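Side-chain contacts in xylose isomerase-like TIM barrel domain-containing protein (Thermus thermophilus, PDB 3AYV), which is of uncertain function but binds zinc ions in a TIM barrel of the AP endonuclease 2 family, and may help protect the cell against oxidative stress: residues 230-233 with 234-238; 206-209 with 210-214; 122-125 with 126-129; 78-81 with 82-86. All coordinates share one frame; numbering follows the deposited sequence.

Interaction 1: residues 230-233 with 234-238; sequences ASLA and FLQAL
Leu232 and Gln236 sit one turn apart on helix 229-240, the last helix of the TIM barrel, and their side chains meet at a slant. The amide oxygen OE1 of Gln236 lies 4.1 Å from Leu232 CG, a van der Waals touch at a branched carbon. With CG beside its own backbone N (chi1 -80°) and the chain extended beyond, Gln236 lies back along the preceding turn, its CG 3.5 Å from Leu232 O. That carbonyl already takes the helical bond from Gln236 N, at 2.9 Å. A long, flexible, polar side chain suits this exposed position: its aliphatic CG rests by the carbonyl oxygen while the amide end reaches the leucine's branch point.

Leu235 lies one turn after Ser231, and its CG comes within 3.4 Å of Ser231 O, which accepts Leu235 N at 2.9 Å. Both residues are buried, on the side of the helix that meets the barrel, where they pack on Leu222 of strand 219-222. Phe234 sends its ring away from the preceding turn and onto Leu201. On the exposed side Ala233 and Ala237 are small, and Ala237 CB lies 3.6 Å from Ala233 O. Serine is compact enough for the interface yet brings a polar atom into it, and that atom has partners: Ser231 OG accepts hydrogen bonds from Leu201 N and Asn200 ND2.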
loop_
_atom_site.group_PDB
_atom_site.type_symbol
_atom_site.label_atom_id
_atom_site.label_comp_id
_atom_site.label_asym_id
_atom_site.label_seq_id
_atom_site.Cartn_x
_atom_site.Cartn_y
_atom_site.Cartn_z
ATOM N N ALA A 230 -9.649 -10.389 -14.744
ATOM C CA ALA A 230 -8.898 -9.918 -15.909
ATOM C C ALA A 230 -7.445 -9.536 -15.568
ATOM O O ALA A 230 -6.547 -9.710 -16.390
ATOM C CB ALA A 230 -9.607 -8.752 -16.588
ATOM N N SER A 231 -7.215 -9.012 -14.363
ATOM C CA SER A 231 -5.838 -8.670 -13.957
ATOM C C SER A 231 -4.998 -9.914 -13.681
ATOM O O SER A 231 -3.822 -9.964 -14.045
ATOM C CB SER A 231 -5.811 -7.748 -12.729
ATOM O OG SER A 231 -6.439 -6.524 -13.037
ATOM N N LEU A 232 -5.594 -10.903 -13.024
ATOM C CA LEU A 232 -4.896 -12.165 -12.786
ATOM C C LEU A 232 -4.479 -12.832 -14.115
ATOM O O LEU A 232 -3.343 -13.324 -14.257
ATOM C CB LEU A 232 -5.753 -13.074 -11.900
ATOM C CG LEU A 232 -5.097 -14.351 -11.372
ATOM C CD1 LEU A 232 -3.664 -14.106 -10.798
ATOM C CD2 LEU A 232 -6.029 -15.008 -10.343
ATOM N N ALA A 233 -5.392 -12.804 -15.091
ATOM C CA ALA A 233 -5.143 -13.316 -16.438
ATOM C C ALA A 233 -4.055 -12.530 -17.167
ATOM O O ALA A 233 -3.248 -13.116 -17.897
ATOM C CB ALA A 233 -6.451 -13.331 -17.269
ATOM N N PHE A 234 -4.036 -11.204 -16.975
ATOM C CA PHE A 234 -2.953 -10.356 -17.486
ATOM C C PHE A 234 -1.604 -10.819 -16.884
ATOM O O PHE A 234 -0.616 -10.992 -17.616
ATOM C CB PHE A 234 -3.226 -8.864 -17.149
ATOM C CG PHE A 234 -2.261 -7.884 -17.796
ATOM C CD1 PHE A 234 -0.983 -7.673 -17.263
ATOM C CD2 PHE A 234 -2.636 -7.160 -18.922
ATOM C CE1 PHE A 234 -0.097 -6.765 -17.861
ATOM C CE2 PHE A 234 -1.757 -6.243 -19.533
ATOM C CZ PHE A 234 -0.487 -6.048 -18.998
ATOM N N LEU A 235 -1.576 -11.045 -15.570
ATOM C CA LEU A 235 -0.320 -11.396 -14.886
ATOM C C LEU A 235 0.207 -12.762 -15.363
ATOM O O LEU A 235 1.426 -12.955 -15.568
ATOM C CB LEU A 235 -0.502 -11.406 -13.361
ATOM C CG LEU A 235 -0.703 -10.030 -12.706
ATOM C CD1 LEU A 235 -0.949 -10.155 -11.212
ATOM C CD2 LEU A 235 0.541 -9.186 -12.972
ATOM N N GLN A 236 -0.725 -13.693 -15.526
ATOM C CA GLN A 236 -0.406 -15.034 -15.978
ATOM C C GLN A 236 0.169 -15.080 -17.397
ATOM O O GLN A 236 1.118 -15.837 -17.642
ATOM C CB GLN A 236 -1.624 -15.933 -15.834
ATOM C CG GLN A 236 -1.818 -16.439 -14.411
ATOM C CD GLN A 236 -3.182 -17.063 -14.202
ATOM O OE1 GLN A 236 -3.438 -17.678 -13.170
ATOM N NE2 GLN A 236 -4.074 -16.888 -15.174
ATOM N N ALA A 237 -0.393 -14.293 -18.316
ATOM C CA ALA A 237 0.134 -14.163 -19.682
ATOM C C ALA A 237 1.502 -13.497 -19.658
ATOM O O ALA A 237 2.391 -13.844 -20.424
ATOM C CB ALA A 237 -0.814 -13.355 -20.562
ATOM N N LEU A 238 1.660 -12.518 -18.779
ATOM C CA LEU A 238 2.926 -11.826 -18.656
ATOM C C LEU A 238 3.989 -12.793 -18.159
ATOM O O LEU A 238 5.132 -12.746 -18.609
ATOM C CB LEU A 238 2.791 -10.621 -17.706
ATOM C CG LEU A 238 3.930 -9.610 -17.730
ATOM C CD1 LEU A 238 4.149 -9.005 -19.132
ATOM C CD2 LEU A 238 3.657 -8.516 -16.701
#

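Interaction 2: residues 206-209 with 210-214; sequences LGHG and AWLRP
Trp211 folds back against His208, with its indole edge at Leu206, in a compact series of turns within the long loop that joins strands 185-188 and 219-222 of the TIM barrel. Hydrogen bonds define the turns. The indole NE1 of Trp211 donates to Leu206 O at 3.0 Å, with the oxygen in the ring plane and the N-H pointing at it fairly straight (156°). His208 O is gripped twice: Leu212 N approaches nearly along the C=O axis at 2.8 Å, and Trp211 N comes from above the carbonyl plane at 3.1 Å. Ala210 N closes the tighter turn onto Gly207 O, and Gly207 has a positive phi, which glycine adopts easily.

Ring contacts come next. Trp211 CG occupies the crowded position between its backbone N and carbonyl carbon (chi1 61°), and this turns the indole toward the preceding residues. His208 CA sits over the five-membered ring in a CH-pi contact, 4.0 Å from its centroid. The imidazole runs alongside the indole and points the same way; the planes are oblique at 35°, and His208 ND1 lies 3.4 Å from Trp211 CZ2. A leucine in place of Trp211 would probably leave Leu206 O without its indole donor and open a gap beside the His208 ring.

Packing joins the loop to its surroundings: Leu212 on Leu188, Trp211 on Leu186, and Leu206 on helix 163-169. Water finishes the turn, donating to Gly209 O at 2.6 Å and accepting from Arg213 N at 2.9 Å.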
loop_
_atom_site.group_PDB
_atom_site.type_symbol
_atom_site.label_atom_id
_atom_site.label_comp_id
_atom_site.label_asym_id
_atom_site.label_seq_id
_atom_site.Cartn_x
_atom_site.Cartn_y
_atom_site.Cartn_z
ATOM N N LEU A 206 -1.045 2.614 -18.425
ATOM C CA LEU A 206 0.222 2.357 -17.709
ATOM C C LEU A 206 1.208 1.400 -18.417
ATOM O O LEU A 206 2.385 1.374 -18.072
ATOM C CB LEU A 206 -0.007 1.919 -16.244
ATOM C CG LEU A 206 -0.545 2.998 -15.279
ATOM C CD1 LEU A 206 -0.695 2.414 -13.885
ATOM C CD2 LEU A 206 0.379 4.267 -15.285
ATOM N N GLY A 207 0.739 0.627 -19.398
ATOM C CA GLY A 207 1.657 -0.226 -20.204
ATOM C C GLY A 207 2.468 -1.229 -19.388
ATOM O O GLY A 207 3.692 -1.379 -19.585
ATOM N N HIS A 208 1.808 -1.920 -18.463
ATOM C CA HIS A 208 2.527 -2.815 -17.543
ATOM C C HIS A 208 3.393 -3.854 -18.238
ATOM O O HIS A 208 4.399 -4.299 -17.680
ATOM C CB HIS A 208 1.571 -3.555 -16.612
ATOM C CG HIS A 208 0.753 -2.646 -15.746
ATOM N ND1 HIS A 208 1.054 -2.404 -14.423
ATOM C CD2 HIS A 208 -0.352 -1.914 -16.024
ATOM C CE1 HIS A 208 0.159 -1.571 -13.916
ATOM N NE2 HIS A 208 -0.696 -1.251 -14.870
ATOM N N GLY A 209 2.976 -4.277 -19.426
ATOM C CA GLY A 209 3.772 -5.233 -20.204
ATOM C C GLY A 209 5.204 -4.763 -20.436
ATOM O O GLY A 209 6.137 -5.583 -20.485
ATOM N N ALA A 210 5.391 -3.452 -20.570
ATOM C CA ALA A 210 6.706 -2.879 -20.810
ATOM C C ALA A 210 7.647 -2.863 -19.592
ATOM O O ALA A 210 8.863 -2.782 -19.772
ATOM C CB ALA A 210 6.582 -1.454 -21.424
ATOM N N TRP A 211 7.119 -2.945 -18.359
ATOM C CA TRP A 211 7.982 -2.767 -17.184
ATOM C C TRP A 211 7.791 -3.730 -16.026
ATOM O O TRP A 211 8.655 -3.814 -15.153
ATOM C CB TRP A 211 7.917 -1.300 -16.683
ATOM C CG TRP A 211 6.534 -0.857 -16.259
ATOM C CD1 TRP A 211 5.605 -0.203 -17.042
ATOM C CD2 TRP A 211 5.924 -1.030 -14.973
ATOM N NE1 TRP A 211 4.468 0.039 -16.304
ATOM C CE2 TRP A 211 4.636 -0.457 -15.038
ATOM C CE3 TRP A 211 6.352 -1.589 -13.758
ATOM C CZ2 TRP A 211 3.768 -0.438 -13.934
ATOM C CZ3 TRP A 211 5.482 -1.576 -12.667
ATOM C CH2 TRP A 211 4.207 -1.011 -12.766
ATOM N N LEU A 212 6.677 -4.463 -16.000
ATOM C CA LEU A 212 6.312 -5.215 -14.792
ATOM C C LEU A 212 6.941 -6.606 -14.678
ATOM O O LEU A 212 7.110 -7.129 -13.560
ATOM C CB LEU A 212 4.785 -5.315 -14.645
ATOM C CG LEU A 212 4.212 -6.106 -13.453
ATOM C CD1 LEU A 212 4.546 -5.447 -12.094
ATOM C CD2 LEU A 212 2.717 -6.228 -13.626
ATOM N N ARG A 213 7.294 -7.202 -15.813
ATOM C CA ARG A 213 7.759 -8.592 -15.801
ATOM C C ARG A 213 8.901 -8.881 -14.792
ATOM O O ARG A 213 8.843 -9.904 -14.103
ATOM C CB ARG A 213 8.098 -9.114 -17.213
ATOM C CG ARG A 213 8.052 -10.644 -17.292
ATOM C CD ARG A 213 8.379 -11.151 -18.684
ATOM N NE ARG A 213 8.143 -10.111 -19.687
ATOM C CZ ARG A 213 7.091 -10.073 -20.496
ATOM N NH1 ARG A 213 6.187 -11.035 -20.425
ATOM N NH2 ARG A 213 6.946 -9.082 -21.373
ATOM N N PRO A 214 9.907 -7.979 -14.675
ATOM C CA PRO A 214 10.967 -8.270 -13.688
ATOM C C PRO A 214 10.494 -8.405 -12.246
ATOM O O PRO A 214 11.218 -8.963 -11.428
ATOM C CB PRO A 214 11.941 -7.089 -13.843
ATOM C CG PRO A 214 11.712 -6.592 -15.222
ATOM C CD PRO A 214 10.212 -6.755 -15.431
HETATM O O HOH W 1 7.710 -6.217 -18.469
#

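Interaction 3: residues 122-125 with 126-129; sequences VVRR and ARTL
From Val122 to Leu129 the backbone is regular alpha helix, the N-H groups of Ala126, Arg127, Thr128 and Leu129 bonding in turn to the carbonyls of Val122, Val123, Arg124 and Arg125 at 2.9 to 3.0 Å. Arg125 and Leu129, one turn apart, carry the main side-chain contact. The arginine bends at its second torsion (chi2 56°), which carries its guanidinium forward along the helix to Leu129. Leu129 CD2 lies over one face of that flat group, 3.6 Å from Arg125 NH1, while Thr128 CG2 approaches its edge, 3.7 Å from the same nitrogen. The leucine methyl on the face leaves the in-plane N-H directions clear, whereas the threonine methyl borders NH1; NH2 makes a salt bridge with Asp83 of helix 68-87.

Thr128 uses its other branch on the backbone. Its OG1 donates to Arg124 O at 3.2 Å from above the carbonyl plane, on the opposite face from Thr128 N, so two donors hold one oxygen. Arg127 bends at chi3 and lays its guanidinium beside the preceding turn, with NH1 3.8 Å from Val123 CG1 and NH2 3.8 Å from Arg124 CG. Toward the barrel, Val122, Val123 and Ala126 pack on Leu133 of strand 132-136, where short nonpolar side chains let the helix lie close.

Arg124 NE and Arg127 NH2 stay 5.7 Å apart, and Arg127 NH1 pairs with Glu156. Repulsion between the two like charges is therefore likely to be modest, since one of them is balanced by a carboxylate.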
loop_
_atom_site.group_PDB
_atom_site.type_symbol
_atom_site.label_atom_id
_atom_site.label_comp_id
_atom_site.label_asym_id
_atom_site.label_seq_id
_atom_site.Cartn_x
_atom_site.Cartn_y
_atom_site.Cartn_z
ATOM N N VAL A 122 6.401 4.019 15.143
ATOM C CA VAL A 122 5.682 3.118 14.261
ATOM C C VAL A 122 6.579 1.988 13.767
ATOM O O VAL A 122 6.179 0.818 13.803
ATOM C CB VAL A 122 5.080 3.883 13.066
ATOM C CG1 VAL A 122 4.207 2.955 12.213
ATOM C CG2 VAL A 122 4.262 5.028 13.617
ATOM N N VAL A 123 7.790 2.329 13.328
ATOM C CA VAL A 123 8.770 1.315 12.914
ATOM C C VAL A 123 9.095 0.375 14.100
ATOM O O VAL A 123 9.202 -0.852 13.924
ATOM C CB VAL A 123 10.051 1.971 12.360
ATOM C CG1 VAL A 123 11.156 0.933 12.077
ATOM C CG2 VAL A 123 9.704 2.689 11.038
ATOM N N ARG A 124 9.241 0.963 15.285
ATOM C CA ARG A 124 9.559 0.167 16.476
ATOM C C ARG A 124 8.427 -0.805 16.803
ATOM O O ARG A 124 8.690 -1.988 17.121
ATOM C CB ARG A 124 9.910 1.061 17.672
ATOM C CG ARG A 124 11.234 1.835 17.499
ATOM C CD ARG A 124 11.376 2.909 18.601
ATOM N NE ARG A 124 11.276 2.320 19.940
ATOM C CZ ARG A 124 11.462 2.986 21.081
ATOM N NH1 ARG A 124 11.747 4.286 21.069
ATOM N NH2 ARG A 124 11.363 2.349 22.246
ATOM N N ARG A 125 7.177 -0.344 16.689
ATOM C CA ARG A 125 6.012 -1.201 16.970
ATOM C C ARG A 125 5.924 -2.351 15.964
ATOM O O ARG A 125 5.653 -3.499 16.344
ATOM C CB ARG A 125 4.684 -0.385 16.998
ATOM C CG ARG A 125 3.438 -1.178 17.436
ATOM C CD ARG A 125 3.632 -1.828 18.834
ATOM N NE ARG A 125 2.403 -2.472 19.342
ATOM C CZ ARG A 125 2.373 -3.602 20.054
ATOM N NH1 ARG A 125 3.499 -4.250 20.344
ATOM N NH2 ARG A 125 1.214 -4.112 20.458
ATOM N N ALA A 126 6.114 -2.030 14.686
ATOM C CA ALA A 126 6.148 -3.034 13.616
ATOM C C ALA A 126 7.229 -4.100 13.891
ATOM O O ALA A 126 6.977 -5.315 13.761
ATOM C CB ALA A 126 6.385 -2.340 12.256
ATOM N N ARG A 127 8.392 -3.642 14.334
ATOM C CA ARG A 127 9.511 -4.544 14.631
ATOM C C ARG A 127 9.136 -5.485 15.779
ATOM O O ARG A 127 9.302 -6.719 15.662
ATOM C CB ARG A 127 10.775 -3.740 14.938
ATOM C CG ARG A 127 11.991 -4.593 15.241
ATOM C CD ARG A 127 13.323 -3.881 14.991
ATOM N NE ARG A 127 13.346 -2.522 15.502
ATOM C CZ ARG A 127 13.554 -1.428 14.767
ATOM N NH1 ARG A 127 13.782 -1.496 13.454
ATOM N NH2 ARG A 127 13.528 -0.253 15.361
ATOM N N THR A 128 8.591 -4.926 16.859
ATOM C CA THR A 128 8.126 -5.734 18.009
ATOM C C THR A 128 7.124 -6.813 17.606
ATOM O O THR A 128 7.239 -7.989 18.021
ATOM C CB THR A 128 7.526 -4.835 19.125
ATOM O OG1 THR A 128 8.559 -3.994 19.635
ATOM C CG2 THR A 128 6.902 -5.687 20.265
ATOM N N LEU A 129 6.168 -6.426 16.759
ATOM C CA LEU A 129 5.132 -7.328 16.264
ATOM C C LEU A 129 5.533 -8.317 15.162
ATOM O O LEU A 129 4.788 -9.256 14.869
ATOM C CB LEU A 129 3.883 -6.509 15.841
ATOM C CG LEU A 129 3.167 -5.779 16.987
ATOM C CD1 LEU A 129 2.169 -4.706 16.418
ATOM C CD2 LEU A 129 2.417 -6.733 17.936
#

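Interaction 4: residues 78-81 with 82-86; sequences LLFG and LDRAA
Helix 68-87 brings Phe80 against both Asp83 and Arg84, the residues three and four places further on. The phenyl ring, with CG anti to the backbone N (chi1 -161°), leans along the next turn. Its edge meets the carboxylate, Phe80 CD1 lying 3.7 Å from Asp83 OD2, and the two planes stand nearly perpendicular (87°). A ring edge, slightly positive at its hydrogens, tolerates an acidic oxygen well. Phe80 and Arg84 run side by side, CZ of the ring 4.0 Å from Arg84 NE, with the guanidinium inclined at 49° to the ring.

This helix is the crossover of the beta-alpha-beta unit between strands 52-55 and 92-96 of the barrel. Its buried side includes Leu82, whose CG lies 3.4 Å from Leu78 O and whose side chain packs on Val122 of helix 120-129. Arg84 is also buried, but its charge is well matched by salt bridges to Glu87 and Asp38, a hydrogen bond from NE to Leu35 O and a cation-pi contact with Phe41. Asp83 faces helix 120-129, where Arg125 is its partner; an alanine here would probably leave that arginine without its acidic mate and the Phe80 edge without its oxygen neighbour. A water bridges the turn weakly, donating to Leu79 O at 3.1 Å and to Asp83 OD1 at 3.0 Å.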
loop_
_atom_site.group_PDB
_atom_site.type_symbol
_atom_site.label_atom_id
_atom_site.label_comp_id
_atom_site.label_asym_id
_atom_site.label_seq_id
_atom_site.Cartn_x
_atom_site.Cartn_y
_atom_site.Cartn_z
ATOM N N LEU A 78 -2.075 4.507 13.178
ATOM C CA LEU A 78 -1.029 3.627 12.677
ATOM C C LEU A 78 -0.673 2.521 13.701
ATOM O O LEU A 78 -0.576 1.350 13.337
ATOM C CB LEU A 78 0.232 4.415 12.296
ATOM C CG LEU A 78 0.011 5.406 11.139
ATOM C CD1 LEU A 78 1.316 6.128 10.876
ATOM C CD2 LEU A 78 -0.450 4.659 9.859
ATOM N N LEU A 79 -0.511 2.910 14.953
ATOM C CA LEU A 79 -0.151 1.959 16.030
ATOM C C LEU A 79 -1.253 0.915 16.288
ATOM O O LEU A 79 -0.967 -0.296 16.385
ATOM C CB LEU A 79 0.219 2.717 17.302
ATOM C CG LEU A 79 1.502 3.569 17.237
ATOM C CD1 LEU A 79 1.630 4.370 18.537
ATOM C CD2 LEU A 79 2.749 2.712 17.005
ATOM N N PHE A 80 -2.500 1.359 16.336
ATOM C CA PHE A 80 -3.613 0.434 16.548
ATOM C C PHE A 80 -3.800 -0.482 15.347
ATOM O O PHE A 80 -3.978 -1.707 15.504
ATOM C CB PHE A 80 -4.906 1.165 16.914
ATOM C CG PHE A 80 -5.923 0.265 17.584
ATOM C CD1 PHE A 80 -5.517 -0.640 18.571
ATOM C CD2 PHE A 80 -7.250 0.292 17.207
ATOM C CE1 PHE A 80 -6.441 -1.492 19.187
ATOM C CE2 PHE A 80 -8.192 -0.552 17.829
ATOM C CZ PHE A 80 -7.789 -1.434 18.803
ATOM N N GLY A 81 -3.693 0.095 14.146
ATOM C CA GLY A 81 -3.743 -0.673 12.910
ATOM C C GLY A 81 -2.668 -1.765 12.916
ATOM O O GLY A 81 -2.925 -2.893 12.461
ATOM N N LEU A 82 -1.478 -1.434 13.427
ATOM C CA LEU A 82 -0.398 -2.442 13.498
ATOM C C LEU A 82 -0.778 -3.563 14.483
ATOM O O LEU A 82 -0.545 -4.739 14.198
ATOM C CB LEU A 82 0.963 -1.828 13.864
ATOM C CG LEU A 82 1.744 -1.131 12.738
ATOM C CD1 LEU A 82 2.933 -0.395 13.323
ATOM C CD2 LEU A 82 2.189 -2.099 11.602
ATOM N N ASP A 83 -1.359 -3.203 15.621
ATOM C CA ASP A 83 -1.901 -4.228 16.561
ATOM C C ASP A 83 -2.852 -5.203 15.865
ATOM O O ASP A 83 -2.727 -6.437 15.998
ATOM C CB ASP A 83 -2.615 -3.576 17.740
ATOM C CG ASP A 83 -1.670 -2.892 18.700
ATOM O OD1 ASP A 83 -0.466 -3.242 18.739
ATOM O OD2 ASP A 83 -2.136 -1.984 19.425
ATOM N N ARG A 84 -3.811 -4.659 15.127
ATOM C CA ARG A 84 -4.751 -5.472 14.362
ATOM C C ARG A 84 -4.103 -6.319 13.269
ATOM O O ARG A 84 -4.512 -7.468 13.038
ATOM C CB ARG A 84 -5.861 -4.582 13.772
ATOM C CG ARG A 84 -6.789 -3.976 14.817
ATOM C CD ARG A 84 -7.512 -5.035 15.681
ATOM N NE ARG A 84 -8.671 -4.465 16.374
ATOM C CZ ARG A 84 -9.407 -5.123 17.262
ATOM N NH1 ARG A 84 -9.079 -6.379 17.609
ATOM N NH2 ARG A 84 -10.462 -4.527 17.815
ATOM N N ALA A 85 -3.114 -5.752 12.575
ATOM C CA ALA A 85 -2.353 -6.467 11.560
ATOM C C ALA A 85 -1.728 -7.721 12.162
ATOM O O ALA A 85 -1.813 -8.813 11.584
ATOM C CB ALA A 85 -1.257 -5.545 10.973
ATOM N N ALA A 86 -1.130 -7.565 13.340
ATOM C CA ALA A 86 -0.441 -8.674 14.026
ATOM C C ALA A 86 -1.443 -9.745 14.438
ATOM O O ALA A 86 -1.166 -10.943 14.306
ATOM C CB ALA A 86 0.322 -8.155 15.244
HETATM O O HOH W 2 0.524 -0.463 19.138
#

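Overall arrangement
The four contacts form two neighbouring pairs on opposite sides of the barrel. Interactions 1 and 2 have centres 12 Å apart and touch directly: Leu235 CD2 packs 3.7 Å from Leu212 CD2, and Arg213 NH1 probably bonds to Leu238 O at 2.7 Å. Interactions 3 and 4, with centres 9 Å apart, join adjacent helices through the 2.6 Å salt bridge from Arg125 NH2 to Asp83 OD1. Centres in different pairs lie about 32 to 35 Å apart. The zinc ions sit between the pairs: the side chains of Leu206, Leu78 and Ser231 are about 10, 11 and 13 Å from a bound zinc, making these residues surroundings of the site rather than ligands.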